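Local coordinates for cell wall surface anchor family protein (PDB 3TW0) that serves as the adhesive tip pilin of group B streptococcal pili, probably engaging host surfaces through a magnesium-binding domain of the von Willebrand factor A type, at residues P10-V15 against N162-L167; A142-K147 against M178-N183; F169-G174 against V323-N328. The protein carries 2 engineered substitutions. All coordinates share one frame; numbering follows the deposited sequence.

Contact 1: P10-V15 against N162-L167; sequences PLDVVV and NARKKL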
ATOM      1  N   PRO A  10     -10.373  -1.201  29.388  1.00 36.17           N
ATOM      2  CA  PRO A  10     -10.716  -2.074  28.249  1.00 34.42           C
ATOM      3  C   PRO A  10      -9.852  -1.795  27.012  1.00 32.48           C
ATOM      4  O   PRO A  10      -9.236  -0.734  26.930  1.00 31.22           O
ATOM      5  CB  PRO A  10     -12.199  -1.762  27.977  1.00 34.71           C
ATOM      6  CG  PRO A  10     -12.460  -0.453  28.642  1.00 35.97           C
ATOM      7  CD  PRO A  10     -11.509  -0.354  29.803  1.00 36.04           C
ATOM      8  N   LEU A  11      -9.799  -2.765  26.089  1.00 30.19           N
ATOM      9  CA  LEU A  11      -8.949  -2.688  24.899  1.00 28.44           C
ATOM     10  C   LEU A  11      -9.785  -2.520  23.617  1.00 27.61           C
ATOM     11  O   LEU A  11     -10.737  -3.272  23.377  1.00 27.48           O
ATOM     12  CB  LEU A  11      -8.008  -3.915  24.801  1.00 28.45           C
ATOM     13  CG  LEU A  11      -7.089  -4.094  23.562  1.00 27.49           C
ATOM     14  CD1 LEU A  11      -6.009  -3.013  23.471  1.00 25.34           C
ATOM     15  CD2 LEU A  11      -6.463  -5.512  23.475  1.00 25.57           C
ATOM     16  N   ASP A  12      -9.424  -1.500  22.832  1.00 25.76           N
ATOM     17  CA  ASP A  12      -9.966  -1.258  21.497  1.00 24.02           C
ATOM     18  C   ASP A  12      -8.930  -1.715  20.476  1.00 23.18           C
ATOM     19  O   ASP A  12      -7.801  -1.182  20.444  1.00 23.11           O
ATOM     20  CB  ASP A  12     -10.218   0.242  21.301  1.00 24.08           C
ATOM     21  CG  ASP A  12     -11.445   0.733  22.056  1.00 23.74           C
ATOM     22  OD1 ASP A  12     -12.296  -0.103  22.411  1.00 25.01           O
ATOM     23  OD2 ASP A  12     -11.565   1.953  22.288  1.00 25.77           O
ATOM     24  N   VAL A  13      -9.305  -2.680  19.639  1.00 20.70           N
ATOM     25  CA  VAL A  13      -8.386  -3.206  18.652  1.00 19.20           C
ATOM     26  C   VAL A  13      -8.867  -2.952  17.221  1.00 18.60           C
ATOM     27  O   VAL A  13     -10.014  -3.294  16.867  1.00 17.28           O
ATOM     28  CB  VAL A  13      -8.256  -4.708  18.800  1.00 18.64           C
ATOM     29  CG1 VAL A  13      -7.105  -5.253  17.912  1.00 20.10           C
ATOM     30  CG2 VAL A  13      -8.053  -5.087  20.253  1.00 19.13           C
ATOM     31  N   VAL A  14      -7.988  -2.393  16.388  1.00 17.79           N
ATOM     32  CA  VAL A  14      -8.254  -2.367  14.954  1.00 17.32           C
ATOM     33  C   VAL A  14      -7.405  -3.441  14.275  1.00 17.77           C
ATOM     34  O   VAL A  14      -6.164  -3.418  14.364  1.00 16.90           O
ATOM     35  CB  VAL A  14      -8.006  -0.977  14.329  1.00 18.00           C
ATOM     36  CG1 VAL A  14      -8.384  -0.980  12.853  1.00 19.09           C
ATOM     37  CG2 VAL A  14      -8.798   0.072  15.035  1.00 16.97           C
ATOM     38  N   VAL A  15      -8.074  -4.377  13.590  1.00 17.35           N
ATOM     39  CA  VAL A  15      -7.363  -5.318  12.721  1.00 16.59           C
ATOM     40  C   VAL A  15      -7.114  -4.693  11.318  1.00 17.08           C
ATOM     41  O   VAL A  15      -8.042  -4.155  10.665  1.00 17.17           O
ATOM     42  CB  VAL A  15      -8.058  -6.716  12.622  1.00 17.06           C
ATOM     43  CG1 VAL A  15      -7.301  -7.612  11.651  1.00 14.25           C
ATOM     44  CG2 VAL A  15      -8.108  -7.405  13.994  1.00 15.88           C
ATOM     45  N   ASN A 162      -7.987   8.524  25.256  1.00 30.11           N
ATOM     46  CA  ASN A 162      -6.695   8.384  25.948  1.00 31.27           C
ATOM     47  C   ASN A 162      -6.732   7.423  27.157  1.00 31.65           C
ATOM     48  O   ASN A 162      -5.704   6.847  27.534  1.00 32.68           O
ATOM     49  CB  ASN A 162      -6.200   9.772  26.399  1.00 31.79           C
ATOM     50  CG  ASN A 162      -4.721   9.783  26.816  1.00 32.44           C
ATOM     51  OD1 ASN A 162      -3.891   9.011  26.300  1.00 29.24           O
ATOM     52  ND2 ASN A 162      -4.386  10.686  27.748  1.00 31.75           N
ATOM     53  N   ALA A 163      -7.906   7.247  27.748  1.00 31.54           N
ATOM     54  CA  ALA A 163      -8.091   6.334  28.880  1.00 32.05           C
ATOM     55  C   ALA A 163      -8.253   4.850  28.497  1.00 32.61           C
ATOM     56  O   ALA A 163      -8.162   3.963  29.356  1.00 34.21           O
ATOM     57  CB  ALA A 163      -9.289   6.796  29.747  1.00 32.09           C
ATOM     58  N   ARG A 164      -8.509   4.558  27.228  1.00 31.72           N
ATOM     59  CA  ARG A 164      -8.661   3.155  26.815  1.00 31.02           C
ATOM     60  C   ARG A 164      -7.349   2.635  26.240  1.00 30.56           C
ATOM     61  O   ARG A 164      -6.544   3.415  25.727  1.00 31.05           O
ATOM     62  CB  ARG A 164      -9.813   3.001  25.813  1.00 30.63           C
ATOM     63  CG  ARG A 164     -11.118   3.645  26.293  1.00 30.08           C
ATOM     64  CD  ARG A 164     -12.219   3.578  25.261  1.00 29.08           C
ATOM     65  NE  ARG A 164     -12.542   2.198  24.899  1.00 27.69           N
ATOM     66  CZ  ARG A 164     -13.476   1.476  25.494  1.00 28.06           C
ATOM     67  NH1 ARG A 164     -14.178   1.985  26.506  1.00 29.32           N
ATOM     68  NH2 ARG A 164     -13.695   0.242  25.109  1.00 27.58           N
ATOM     69  N   LYS A 165      -7.111   1.334  26.360  1.00 29.79           N
ATOM     70  CA  LYS A 165      -5.979   0.707  25.679  1.00 28.90           C
ATOM     71  C   LYS A 165      -6.317   0.510  24.201  1.00 27.05           C
ATOM     72  O   LYS A 165      -7.438   0.175  23.868  1.00 26.97           O
ATOM     73  CB  LYS A 165      -5.627  -0.636  26.314  1.00 28.76           C
ATOM     74  CG  LYS A 165      -4.789  -0.521  27.599  1.00 33.24           C
ATOM     75  CD  LYS A 165      -3.582   0.448  27.447  1.00 37.77           C
ATOM     76  CE  LYS A 165      -2.414  -0.101  26.602  1.00 40.53           C
ATOM     77  NZ  LYS A 165      -1.353   0.963  26.353  1.00 40.54           N
ATOM     78  N   LYS A 166      -5.342   0.711  23.327  1.00 25.36           N
ATOM     79  CA  LYS A 166      -5.597   0.686  21.874  1.00 23.82           C
ATOM     80  C   LYS A 166      -4.557  -0.198  21.175  1.00 22.44           C
ATOM     81  O   LYS A 166      -3.384  -0.140  21.495  1.00 21.18           O
ATOM     82  CB  LYS A 166      -5.667   2.127  21.306  1.00 23.81           C
ATOM     83  CG  LYS A 166      -6.680   3.042  22.080  1.00 25.58           C
ATOM     84  CD  LYS A 166      -6.700   4.541  21.706  1.00 28.58           C
ATOM     85  CE  LYS A 166      -5.644   5.418  22.440  1.00 31.68           C
ATOM     86  NZ  LYS A 166      -5.235   4.870  23.783  1.00 32.90           N
ATOM     87  N   LEU A 167      -5.004  -1.068  20.278  1.00 20.23           N
ATOM     88  CA  LEU A 167      -4.074  -1.909  19.538  1.00 19.17           C
ATOM     89  C   LEU A 167      -4.370  -1.917  18.037  1.00 18.26           C
ATOM     90  O   LEU A 167      -5.530  -2.002  17.623  1.00 17.22           O
ATOM     91  CB  LEU A 167      -4.096  -3.333  20.077  1.00 19.24           C
ATOM     92  CG  LEU A 167      -3.456  -4.417  19.208  1.00 19.96           C
ATOM     93  CD1 LEU A 167      -1.919  -4.230  19.137  1.00 20.81           C
ATOM     94  CD2 LEU A 167      -3.822  -5.809  19.749  1.00 20.14           C
TER

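Contact 2: A142-K147 against M178-N183; sequences ATFTQK and MSYAIN. With MG (magnesium ion), chain E; ACT (acetate ion), chain F.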
ATOM      1  N   ALA A 142      -3.134  -3.557  -5.365  1.00 16.63           N
ATOM      2  CA  ALA A 142      -1.832  -3.070  -4.812  1.00 15.60           C
ATOM      3  C   ALA A 142      -1.778  -3.141  -3.267  1.00 15.37           C
ATOM      4  O   ALA A 142      -2.755  -3.445  -2.618  1.00 14.75           O
ATOM      5  CB  ALA A 142      -1.553  -1.645  -5.312  1.00 14.86           C
ATOM      6  N   THR A 143      -0.618  -2.866  -2.669  1.00 16.00           N
ATOM      7  CA  THR A 143      -0.487  -2.939  -1.200  1.00 14.54           C
ATOM      8  C   THR A 143      -0.289  -1.517  -0.649  1.00 13.76           C
ATOM      9  O   THR A 143       0.834  -1.068  -0.454  1.00 14.52           O
ATOM     10  CB  THR A 143       0.639  -3.903  -0.809  1.00 14.68           C
ATOM     11  OG1 THR A 143       0.521  -5.104  -1.588  1.00 15.25           O
ATOM     12  CG2 THR A 143       0.587  -4.279   0.694  1.00 14.88           C
ATOM     13  N   PHE A 144      -1.380  -0.782  -0.470  1.00 13.50           N
ATOM     14  CA  PHE A 144      -1.295   0.605  -0.042  1.00 13.65           C
ATOM     15  C   PHE A 144      -1.386   0.602   1.493  1.00 13.45           C
ATOM     16  O   PHE A 144      -2.357   1.067   2.077  1.00 14.16           O
ATOM     17  CB  PHE A 144      -2.439   1.440  -0.650  1.00 13.71           C
ATOM     18  CG  PHE A 144      -2.189   2.926  -0.634  1.00 13.53           C
ATOM     19  CD1 PHE A 144      -1.102   3.467   0.051  1.00 10.92           C
ATOM     20  CD2 PHE A 144      -3.072   3.786  -1.268  1.00 11.88           C
ATOM     21  CE1 PHE A 144      -0.881   4.853   0.043  1.00 11.85           C
ATOM     22  CE2 PHE A 144      -2.857   5.177  -1.281  1.00 12.91           C
ATOM     23  CZ  PHE A 144      -1.757   5.708  -0.641  1.00 13.54           C
ATOM     24  N   THR A 145      -0.399  -0.004   2.123  1.00 13.20           N
ATOM     25  CA  THR A 145      -0.282  -0.020   3.576  1.00 13.49           C
ATOM     26  C   THR A 145      -0.454   1.336   4.260  1.00 13.21           C
ATOM     27  O   THR A 145      -1.142   1.422   5.275  1.00 15.18           O
ATOM     28  CB  THR A 145       1.052  -0.708   3.977  1.00 12.30           C
ATOM     29  OG1 THR A 145       1.035  -2.062   3.477  1.00 12.20           O
ATOM     30  CG2 THR A 145       1.224  -0.779   5.498  1.00 10.82           C
ATOM     31  N   GLN A 146       0.152   2.392   3.712  1.00 13.26           N
ATOM     32  CA  GLN A 146       0.088   3.702   4.361  1.00 12.44           C
ATOM     33  C   GLN A 146      -1.367   4.138   4.564  1.00 13.29           C
ATOM     34  O   GLN A 146      -1.773   4.532   5.652  1.00 12.25           O
ATOM     35  CB  GLN A 146       0.819   4.762   3.562  1.00 11.39           C
ATOM     36  CG  GLN A 146       0.802   6.171   4.218  1.00  9.68           C
ATOM     37  CD  GLN A 146       1.661   7.145   3.476  1.00 12.93           C
ATOM     38  OE1 GLN A 146       2.225   6.812   2.427  1.00 12.03           O
ATOM     39  NE2 GLN A 146       1.791   8.365   4.008  1.00 12.91           N
ATOM     40  N   LYS A 147      -2.154   4.047   3.497  1.00 14.07           N
ATOM     41  CA  LYS A 147      -3.566   4.402   3.565  1.00 13.42           C
ATOM     42  C   LYS A 147      -4.309   3.606   4.615  1.00 12.90           C
ATOM     43  O   LYS A 147      -5.131   4.166   5.332  1.00 14.13           O
ATOM     44  CB  LYS A 147      -4.230   4.200   2.187  1.00 13.59           C
ATOM     45  CG  LYS A 147      -5.616   4.791   2.085  1.00 14.77           C
ATOM     46  CD  LYS A 147      -6.231   4.433   0.716  1.00 16.43           C
ATOM     47  CE  LYS A 147      -7.118   5.536   0.174  1.00 20.78           C
ATOM     48  NZ  LYS A 147      -8.160   5.920   1.091  1.00 23.54           N
ATOM     49  N   MET A 178       2.522   0.819  -2.870  1.00 13.97           N
ATOM     50  CA  MET A 178       1.846   2.080  -3.154  1.00 14.70           C
ATOM     51  C   MET A 178       2.102   2.917  -1.932  1.00 14.33           C
ATOM     52  O   MET A 178       2.233   2.332  -0.857  1.00 14.25           O
ATOM     53  CB  MET A 178       0.347   1.840  -3.287  1.00 13.61           C
ATOM     54  CG  MET A 178      -0.401   3.005  -3.876  1.00 15.22           C
ATOM     55  SD  MET A 178      -2.111   2.517  -4.358  1.00 18.55           S
ATOM     56  CE  MET A 178      -1.817   1.818  -6.009  1.00 12.69           C
ATOM     57  N   SER A 179       2.121   4.245  -2.084  1.00 13.30           N
ATOM     58  CA  SER A 179       2.372   5.140  -0.957  1.00 13.34           C
ATOM     59  C   SER A 179       1.946   6.545  -1.283  1.00 13.19           C
ATOM     60  O   SER A 179       1.865   6.917  -2.464  1.00 13.19           O
ATOM     61  CB  SER A 179       3.876   5.128  -0.585  1.00 12.80           C
ATOM     62  OG  SER A 179       4.626   5.724  -1.632  1.00 11.69           O
ATOM     63  N   TYR A 180       1.659   7.344  -0.257  1.00 12.29           N
ATOM     64  CA  TYR A 180       1.519   8.789  -0.517  1.00 12.72           C
ATOM     65  C   TYR A 180       2.858   9.503  -0.773  1.00 13.55           C
ATOM     66  O   TYR A 180       3.879   9.143  -0.175  1.00 13.79           O
ATOM     67  CB  TYR A 180       0.675   9.476   0.578  1.00 11.89           C
ATOM     68  CG  TYR A 180      -0.800   9.122   0.524  1.00 12.55           C
ATOM     69  CD1 TYR A 180      -1.578   9.497  -0.577  1.00 13.30           C
ATOM     70  CD2 TYR A 180      -1.420   8.430   1.562  1.00 13.49           C
ATOM     71  CE1 TYR A 180      -2.945   9.165  -0.663  1.00 14.24           C
ATOM     72  CE2 TYR A 180      -2.794   8.102   1.496  1.00 14.92           C
ATOM     73  CZ  TYR A 180      -3.544   8.485   0.375  1.00 15.09           C
ATOM     74  OH  TYR A 180      -4.893   8.175   0.288  1.00 15.25           O
ATOM     75  N   ALA A 181       2.855  10.508  -1.669  1.00 13.29           N
ATOM     76  CA  ALA A 181       4.023  11.327  -1.957  1.00 12.57           C
ATOM     77  C   ALA A 181       4.435  12.253  -0.811  1.00 14.15           C
ATOM     78  O   ALA A 181       3.583  12.947  -0.229  1.00 14.19           O
ATOM     79  CB  ALA A 181       3.781  12.200  -3.189  1.00 11.03           C
ATOM     80  N   ILE A 182       5.759  12.345  -0.590  1.00 14.53           N
ATOM     81  CA  ILE A 182       6.359  13.354   0.285  1.00 13.82           C
ATOM     82  C   ILE A 182       6.359  14.688  -0.473  1.00 14.79           C
ATOM     83  O   ILE A 182       6.761  14.747  -1.643  1.00 14.27           O
ATOM     84  CB  ILE A 182       7.773  12.941   0.706  1.00 13.89           C
ATOM     85  CG1 ILE A 182       7.705  11.693   1.589  1.00 13.23           C
ATOM     86  CG2 ILE A 182       8.484  14.097   1.449  1.00 13.74           C
ATOM     87  CD1 ILE A 182       9.065  10.941   1.810  1.00 14.04           C
ATOM     88  N   ASN A 183       5.857  15.748   0.162  1.00 15.47           N
ATOM     89  CA  ASN A 183       5.676  17.031  -0.548  1.00 17.53           C
ATOM     90  C   ASN A 183       6.931  17.877  -0.702  1.00 17.09           C
ATOM     91  O   ASN A 183       6.991  18.990  -0.194  1.00 18.30           O
ATOM     92  CB  ASN A 183       4.549  17.871   0.097  1.00 17.16           C
ATOM     93  CG  ASN A 183       3.975  18.936  -0.847  1.00 21.02           C
ATOM     94  OD1 ASN A 183       4.233  18.943  -2.063  1.00 21.78           O
ATOM     95  ND2 ASN A 183       3.178  19.832  -0.287  1.00 20.69           N
TER
HETATM   96 MG    MG E 701       0.629  -7.206  -1.644  1.00 20.16          MG
HETATM   97  C   ACT F 702       0.447  -6.275  -4.603  1.00 17.37           C
HETATM   98  O   ACT F 702       0.262  -7.116  -3.707  1.00 16.64           O
HETATM   99  OXT ACT F 702       0.884  -5.176  -4.195  1.00 15.99           O
HETATM  100  CH3 ACT F 702       0.154  -6.548  -6.072  1.00 17.40           C
HETATM  101  O   HOH W   1       2.108   1.959   1.769  1.00 12.71           O
HETATM  102  O   HOH W   2       1.047  -7.480   0.216  1.00 18.47           O
HETATM  103  O   HOH W   3       2.788  -6.928  -2.037  1.00 16.47           O

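Contact 3: F169-G174 against V323-N328; sequences FHVTDG and VGIGVN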
ATOM      1  N   PHE A 169      -3.505  -4.419  15.025  1.00 15.26           N
ATOM      2  CA  PHE A 169      -2.998  -5.748  14.723  1.00 15.71           C
ATOM      3  C   PHE A 169      -3.023  -5.950  13.201  1.00 15.45           C
ATOM      4  O   PHE A 169      -4.096  -6.028  12.577  1.00 14.61           O
ATOM      5  CB  PHE A 169      -3.874  -6.773  15.434  1.00 16.03           C
ATOM      6  CG  PHE A 169      -3.340  -8.175  15.413  1.00 19.01           C
ATOM      7  CD1 PHE A 169      -2.619  -8.663  16.493  1.00 21.70           C
ATOM      8  CD2 PHE A 169      -3.623  -9.042  14.340  1.00 22.84           C
ATOM      9  CE1 PHE A 169      -2.142  -9.971  16.495  1.00 22.77           C
ATOM     10  CE2 PHE A 169      -3.161 -10.374  14.336  1.00 22.47           C
ATOM     11  CZ  PHE A 169      -2.410 -10.830  15.411  1.00 24.33           C
ATOM     12  N   HIS A 170      -1.844  -6.027  12.610  1.00 14.98           N
ATOM     13  CA  HIS A 170      -1.700  -5.859  11.153  1.00 15.49           C
ATOM     14  C   HIS A 170      -1.163  -7.136  10.577  1.00 15.58           C
ATOM     15  O   HIS A 170      -0.066  -7.590  10.954  1.00 15.79           O
ATOM     16  CB  HIS A 170      -0.772  -4.680  10.885  1.00 15.51           C
ATOM     17  CG  HIS A 170      -0.476  -4.428   9.435  1.00 16.76           C
ATOM     18  ND1 HIS A 170       0.645  -3.736   9.024  1.00 15.85           N
ATOM     19  CD2 HIS A 170      -1.145  -4.762   8.306  1.00 16.01           C
ATOM     20  CE1 HIS A 170       0.642  -3.646   7.705  1.00 18.11           C
ATOM     21  NE2 HIS A 170      -0.435  -4.253   7.248  1.00 17.27           N
ATOM     22  N   VAL A 171      -1.946  -7.727   9.685  1.00 15.05           N
ATOM     23  CA  VAL A 171      -1.618  -9.012   9.076  1.00 16.35           C
ATOM     24  C   VAL A 171      -1.373  -8.848   7.578  1.00 16.82           C
ATOM     25  O   VAL A 171      -2.279  -8.420   6.817  1.00 16.52           O
ATOM     26  CB  VAL A 171      -2.756 -10.041   9.276  1.00 15.75           C
ATOM     27  CG1 VAL A 171      -2.285 -11.405   8.828  1.00 16.43           C
ATOM     28  CG2 VAL A 171      -3.200 -10.049  10.749  1.00 15.48           C
ATOM     29  N   THR A 172      -0.173  -9.217   7.146  1.00 16.74           N
ATOM     30  CA  THR A 172       0.294  -8.821   5.811  1.00 17.15           C
ATOM     31  C   THR A 172       1.488  -9.671   5.420  1.00 18.30           C
ATOM     32  O   THR A 172       2.082 -10.339   6.270  1.00 19.83           O
ATOM     33  CB  THR A 172       0.673  -7.305   5.821  1.00 17.12           C
ATOM     34  OG1 THR A 172       1.242  -6.905   4.568  1.00 16.28           O
ATOM     35  CG2 THR A 172       1.675  -6.981   6.953  1.00 16.39           C
ATOM     36  N   ASP A 173       1.842  -9.672   4.142  1.00 19.30           N
ATOM     37  CA  ASP A 173       3.098 -10.302   3.728  1.00 20.45           C
ATOM     38  C   ASP A 173       4.273  -9.302   3.732  1.00 20.01           C
ATOM     39  O   ASP A 173       5.409  -9.655   3.414  1.00 20.22           O
ATOM     40  CB  ASP A 173       2.945 -11.033   2.373  1.00 20.92           C
ATOM     41  CG  ASP A 173       2.627 -10.081   1.228  1.00 21.12           C
ATOM     42  OD1 ASP A 173       2.921  -8.880   1.356  1.00 23.99           O
ATOM     43  OD2 ASP A 173       2.116 -10.531   0.194  1.00 18.27           O
ATOM     44  N   GLY A 174       3.984  -8.058   4.125  1.00 20.31           N
ATOM     45  CA  GLY A 174       5.022  -7.057   4.382  1.00 18.42           C
ATOM     46  C   GLY A 174       5.636  -6.331   3.202  1.00 17.50           C
ATOM     47  O   GLY A 174       6.750  -5.792   3.317  1.00 15.98           O
ATOM     48  N   VAL A 323       1.913  -9.189  11.975  1.00 18.39           N
ATOM     49  CA  VAL A 323       2.025 -10.628  11.746  1.00 19.69           C
ATOM     50  C   VAL A 323       2.314 -10.921  10.282  1.00 19.83           C
ATOM     51  O   VAL A 323       1.509 -10.608   9.400  1.00 19.74           O
ATOM     52  CB  VAL A 323       0.802 -11.388  12.282  1.00 19.69           C
ATOM     53  CG1 VAL A 323       0.704 -12.815  11.698  1.00 20.89           C
ATOM     54  CG2 VAL A 323       0.899 -11.447  13.792  1.00 20.87           C
ATOM     55  N   GLY A 324       3.488 -11.498  10.047  1.00 19.64           N
ATOM     56  CA  GLY A 324       3.965 -11.809   8.703  1.00 21.19           C
ATOM     57  C   GLY A 324       3.474 -13.122   8.141  1.00 21.80           C
ATOM     58  O   GLY A 324       3.584 -14.172   8.761  1.00 21.58           O
ATOM     59  N   ILE A 325       2.934 -13.085   6.944  1.00 22.74           N
ATOM     60  CA  ILE A 325       2.424 -14.316   6.361  1.00 23.95           C
ATOM     61  C   ILE A 325       3.152 -14.688   5.077  1.00 23.79           C
ATOM     62  O   ILE A 325       3.148 -13.922   4.118  1.00 24.26           O
ATOM     63  CB  ILE A 325       0.901 -14.233   6.120  1.00 25.07           C
ATOM     64  CG1 ILE A 325       0.178 -13.975   7.452  1.00 25.53           C
ATOM     65  CG2 ILE A 325       0.391 -15.514   5.410  1.00 26.19           C
ATOM     66  CD1 ILE A 325      -1.011 -14.804   7.655  1.00 25.97           C
ATOM     67  N   GLY A 326       3.749 -15.875   5.065  1.00 23.46           N
ATOM     68  CA  GLY A 326       4.493 -16.395   3.910  1.00 23.72           C
ATOM     69  C   GLY A 326       5.417 -15.361   3.284  1.00 24.28           C
ATOM     70  O   GLY A 326       5.241 -15.001   2.118  1.00 24.45           O
ATOM     71  N   VAL A 327       6.397 -14.896   4.056  1.00 24.05           N
ATOM     72  CA  VAL A 327       7.162 -13.673   3.733  1.00 25.05           C
ATOM     73  C   VAL A 327       8.318 -13.966   2.775  1.00 25.84           C
ATOM     74  O   VAL A 327       9.256 -14.704   3.130  1.00 25.70           O
ATOM     75  CB  VAL A 327       7.723 -13.005   5.043  1.00 24.91           C
ATOM     76  CG1 VAL A 327       8.543 -11.722   4.749  1.00 24.09           C
ATOM     77  CG2 VAL A 327       6.586 -12.699   6.033  1.00 24.39           C
ATOM     78  N   ASN A 328       8.263 -13.390   1.572  1.00 26.00           N
ATOM     79  CA  ASN A 328       9.381 -13.528   0.620  1.00 26.39           C
ATOM     80  C   ASN A 328       9.741 -12.261  -0.156  1.00 26.30           C
ATOM     81  O   ASN A 328      10.674 -12.293  -0.934  1.00 26.76           O
ATOM     82  CB  ASN A 328       9.154 -14.704  -0.362  1.00 26.34           C
ATOM     83  CG  ASN A 328       8.127 -14.376  -1.453  1.00 27.94           C
ATOM     84  OD1 ASN A 328       7.623 -13.257  -1.530  1.00 27.68           O
ATOM     85  ND2 ASN A 328       7.793 -15.364  -2.278  1.00 26.45           N
TER
HETATM   86  O   HOH W   4       6.335 -11.046   1.325  1.00 14.59           O

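Contact 1: P10-V15 against N162-L167
The flat guanidinium of Arg164 has Pro10 on one face and the carboxylate of Asp12 at its edge. The salt bridge sits at the beginning of two adjacent parallel strands in the central sheet of the von Willebrand factor A domain. Pro10 CG stands 3.4 Å above the guanidinium plane, displaced toward the rim on the side of NH1 and NH2. The two charged planes are turned only 21° apart, and Arg164 meets the acid side-on with two nitrogens. Arg164 NE reaches Asp12 OD2 at 2.8 Å, coming from above the carboxylate plane, while Arg164 NH2 reaches Asp12 OD1 on its syn side at 3.1 Å. A bend at chi3 (60°) turns NE and NH2 of Arg164 toward the acid. OD2 is also engaged by Arg55 and by the hydroxyl of Ser160, so this buried oxygen has several donors, which would favour a charged carboxylate.

Three parallel bridges, Leu11 with Lys165, Asp12 with Lys166 and Val13 with Leu167, define the register, and the axes of the short strand segments 11-15 and 165-167 are 16° from parallel. The ladder opens with Lys165 N to Pro10 O at 3.0 Å, and Asp12 N to Lys165 O follows at 2.8 Å.

Leu11, Val13 and Leu167 share one face of the sheet, the other carrying Asp12. Leu11 CD1 packs on Leu167 CB at 3.9 Å, and Val13 lies alongside Leu167, pointing the same way; helix 33-48 covers Val13 through Ile48. Within these segments the last two rungs both use Leu167, its N donating to Asp12 O and its O accepting from Val14 N at 2.8 Å.

Contact 2: A142-K147 against M178-N183
Phe144, Met178 and Tyr180 form the apolar centre of this buried contact. Met178 CG lies over one face of the Phe144 ring, 3.9 Å from its centroid in a CH-pi contact, and SD follows obliquely beside the ring as a Met-aromatic contact. The opposite face is covered from within its own segment by Lys147 CB, 3.6 Å above the ring plane and over its centre. Phe144 CG is anti to the backbone N (chi1 -161°), which sends the ring along 178-180 and brings its CZ tip over the middle of the Tyr180 face. The two rings make an edge-to-face pair, with centroids 4.6 Å apart and planes at 55°. At the other end of Met178, the chain bends at chi3 and places CE 3.5 Å from Ala142 CB.

Farther out, the extended side chain of Gln146 accepts the Tyr180 N-H at OE1 (2.8 Å), with the donor 46° above the amide carbonyl plane and therefore not on a lone pair. Water 1 bridges the segments at the edge of the Phe144 ring, donating to Met178 O (2.7 Å) and accepting from Gln146 N. Tyr180 OH and Ser179 OG find their hydrogen-bond partners beyond the two segments, in Asp220 and His301 respectively.

At the polar end, Thr143 OG1 binds the magnesium ion at 2.1 Å and donates to acetate OXT. Ser20 and Ser22, the acetate O and waters 2 and 3 complete six ligands. Direct threonine coordination, with an acetate, probably from the crystallisation liquor, where the acidic residue of a ligand would sit, resembles the open, ligand-bound form of the metal-ion-dependent adhesion site (MIDAS) known from the inserted domains of integrins.

Contact 3: F169-G174 against V323-N328
Ile325, just past the end of strand 319-324, packs its side chain on Val171, whose own bridge partner is Val323. Ile325 CB lies 4.1 Å from Thr172 O. Ile325 CG1, beside the backbone N (chi1 -59°), comes within 3.8 Å of Val171 CG1, and the tip, Ile325 CD1, touches that same methyl at an equal 3.8 Å. Helix 33-48 covers the pair through Ala37. On the same sheet face, Val323 CG2 meets Phe169 CZ at 3.7 Å.

Backbone evidence for parallel pairing comes from Val323 N to His170 O (2.7 Å, 170° at the hydrogen), Thr172 N to Val323 O, and Ile325 N to Thr172 O at 3.0 Å. Beyond the strands, water 4 links the two loops, donating to Asp173 O and accepting from Asn328 N.

Thr172 OG1 accepts from Gly174 N at 3.0 Å, an ST turn that shapes the chain around Asp173, and also bonds to Asp18. Asp173 OD2 bonds to Ser22, a magnesium ligand, placing the acid in the second shell here. A loop at the C-terminal end of a central parallel strand that carries an aspartate to the metal site is characteristic of the MIDAS of a von Willebrand factor A fold.

Overall arrangement
Contacts 1 and 3 occupy successive parts of strand 165-172, which joins strand 11-18 to strand 319-324 within one parallel sheet; their centres lie about 21 Å apart, and Val14 O to Phe169 N, 2.9 Å, is a probable hydrogen bond between them. Contact 2 leads into helix 145-159, the element preceding that strand, and meets contact 3 where Thr145 CG2 packs on His170 CE1 at 3.7 Å; the two centres are about 17 Å apart. Both supply the metal site: Thr143 as a direct ligand, and Asp173, whose side chain stays about 4 Å from magnesium. Contact 1, about 25 Å from contact 2 centre to centre, lies away from that site.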